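Cytosolic phospholipase A2 delta (Homo sapiens, PDB 5IZ5) hydrolyses glycerophospholipids at the sn-2 position in a calcium-dependent manner, preferring linoleic acid there, and releases a free fatty acid and a lysophospholipid. Local coordinates at residues K186-L191 with T202-T207. The protein carries 3 engineered substitutions. Sequence-based numbering, arbitrary orientation.
Sequences KLELEL and TSFLGT
Leu189 and Ser203 form the hydrogen-bonded pair of an antiparallel beta hairpin, strands 188-193 and 200-204, in what is probably a second C2-type beta-sandwich. Leu189 N donates to Ser203 O at 2.7 Å, and Ser203 N returns a bond to Leu189 O at 3.0 Å, so the N-H and C=O of both residues are paired within the hairpin. Where the strand gives way to loop, Leu205 N still reaches Leu187 O at 3.0 Å. Each of the three carbonyl oxygens also receives a CA-H...O contact, for example Phe204 CA to Leu187 O at 3.3 Å. Glu188 and Glu190, in non-hydrogen-bonded pairs with Phe204 and Thr202, form backbone hydrogen bonds with Arg228 and Arg226, respectively, of strand 221-228.

Leu189 and Ser203 point into the sandwich, both touching Phe211 of strand 210-216; leucine brings apolar bulk, and the small serine a hydroxyl that appears to donate to Phe204 O, though the place of OG is doubtful. Leu205 CD1 adds to this apolar side, 3.6 Å from Leu187 CB. Lys186, whose long chain suits an exposed edge, crosses Leu205 at about a right angle, CD through NZ lying across its CB and CD1. On the other face, Phe204 CG stands anti to the carbonyl carbon (chi1 -67°), and the ring takes the methylenes of Glu188 while its carboxylate stays at the surface, 12° from the ring plane; Glu188 CG makes a CH-pi contact toward the rim, 4.1 Å from the ring centroid.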
loop_
_atom_site.group_PDB
_atom_site.type_symbol
_atom_site.label_atom_id
_atom_site.label_comp_id
_atom_site.label_asym_id
_atom_site.label_seq_id
_atom_site.Cartn_x
_atom_site.Cartn_y
_atom_site.Cartn_z
ATOM N N LYS B 186 17.461 7.230 39.214
ATOM C CA LYS B 186 16.724 8.214 39.995
ATOM C C LYS B 186 15.233 7.843 40.036
ATOM O O LYS B 186 14.863 6.659 40.041
ATOM C CB LYS B 186 16.980 9.638 39.436
ATOM C CG LYS B 186 16.991 10.753 40.491
ATOM C CD LYS B 186 16.797 12.152 39.897
ATOM C CE LYS B 186 16.106 13.086 40.886
ATOM N NZ LYS B 186 15.949 14.471 40.357
ATOM N N LEU B 187 14.396 8.863 40.156
ATOM C CA LEU B 187 12.957 8.749 39.979
ATOM C C LEU B 187 12.567 8.604 38.519
ATOM O O LEU B 187 13.148 9.246 37.642
ATOM C CB LEU B 187 12.282 10.007 40.517
ATOM C CG LEU B 187 11.863 10.161 41.980
ATOM C CD1 LEU B 187 12.350 8.999 42.828
ATOM C CD2 LEU B 187 12.231 11.520 42.563
ATOM N N GLU B 188 11.564 7.766 38.280
ATOM C CA GLU B 188 10.945 7.645 36.968
ATOM C C GLU B 188 9.535 8.245 37.000
ATOM O O GLU B 188 8.687 7.807 37.775
ATOM C CB GLU B 188 10.888 6.175 36.551
ATOM C CG GLU B 188 11.046 5.959 35.055
ATOM C CD GLU B 188 10.926 4.503 34.648
ATOM O OE1 GLU B 188 10.702 3.641 35.527
ATOM O OE2 GLU B 188 11.054 4.221 33.436
ATOM N N LEU B 189 9.303 9.256 36.167
ATOM C CA LEU B 189 7.975 9.850 35.993
ATOM C C LEU B 189 7.165 9.030 34.996
ATOM O O LEU B 189 7.626 8.785 33.881
ATOM C CB LEU B 189 8.100 11.285 35.473
ATOM C CG LEU B 189 6.800 12.007 35.089
ATOM C CD1 LEU B 189 5.907 12.252 36.300
ATOM C CD2 LEU B 189 7.111 13.324 34.397
ATOM N N GLU B 190 5.963 8.618 35.388
ATOM C CA GLU B 190 5.052 7.909 34.482
ATOM C C GLU B 190 3.799 8.744 34.232
ATOM O O GLU B 190 3.060 9.049 35.172
ATOM C CB GLU B 190 4.660 6.542 35.046
ATOM C CG GLU B 190 3.525 5.865 34.281
ATOM C CD GLU B 190 3.183 4.486 34.804
ATOM O OE1 GLU B 190 3.882 3.519 34.444
ATOM O OE2 GLU B 190 2.199 4.367 35.561
ATOM N N LEU B 191 3.571 9.091 32.962
ATOM C CA LEU B 191 2.383 9.829 32.528
ATOM C C LEU B 191 1.485 8.925 31.694
ATOM O O LEU B 191 1.944 8.293 30.738
ATOM C CB LEU B 191 2.780 11.039 31.688
ATOM C CG LEU B 191 3.691 12.067 32.348
ATOM C CD1 LEU B 191 4.179 13.069 31.317
ATOM C CD2 LEU B 191 2.973 12.778 33.487
ATOM N N THR B 202 7.045 7.352 29.882
ATOM C CA THR B 202 7.855 7.292 31.089
ATOM C C THR B 202 9.200 7.925 30.841
ATOM O O THR B 202 9.658 8.022 29.701
ATOM C CB THR B 202 8.104 5.849 31.542
ATOM O OG1 THR B 202 8.942 5.187 30.588
ATOM C CG2 THR B 202 6.795 5.100 31.689
ATOM N N SER B 203 9.837 8.346 31.925
ATOM C CA SER B 203 11.142 8.961 31.838
ATOM C C SER B 203 11.758 9.187 33.206
ATOM O O SER B 203 11.055 9.482 34.177
ATOM C CB SER B 203 11.035 10.308 31.142
ATOM O OG SER B 203 12.180 11.079 31.434
ATOM N N PHE B 204 13.082 9.074 33.264
ATOM C CA PHE B 204 13.822 9.444 34.460
ATOM C C PHE B 204 13.904 10.961 34.561
ATOM O O PHE B 204 13.813 11.668 33.561
ATOM C CB PHE B 204 15.216 8.819 34.452
ATOM C CG PHE B 204 15.198 7.323 34.569
ATOM C CD1 PHE B 204 15.526 6.513 33.488
ATOM C CD2 PHE B 204 14.831 6.723 35.763
ATOM C CE1 PHE B 204 15.497 5.133 33.607
ATOM C CE2 PHE B 204 14.798 5.346 35.887
ATOM C CZ PHE B 204 15.132 4.548 34.808
ATOM N N LEU B 205 14.048 11.465 35.778
ATOM C CA LEU B 205 14.158 12.905 35.978
ATOM C C LEU B 205 15.495 13.393 35.442
ATOM O O LEU B 205 16.517 12.727 35.616
ATOM C CB LEU B 205 13.998 13.263 37.454
ATOM C CG LEU B 205 12.634 12.953 38.080
ATOM C CD1 LEU B 205 12.599 13.472 39.509
ATOM C CD2 LEU B 205 11.497 13.551 37.263
ATOM N N GLY B 206 15.471 14.544 34.772
ATOM C CA GLY B 206 16.626 15.048 34.025
ATOM C C GLY B 206 16.694 14.507 32.605
ATOM O O GLY B 206 16.935 15.252 31.652
ATOM N N THR B 207 16.494 13.198 32.469
ATOM C CA THR B 207 16.537 12.524 31.173
ATOM C C THR B 207 15.370 12.912 30.238
ATOM O O THR B 207 15.537 12.864 29.023
ATOM C CB THR B 207 16.644 11.000 31.387
ATOM O OG1 THR B 207 17.891 10.715 32.031
ATOM C CG2 THR B 207 16.580 10.197 30.093
#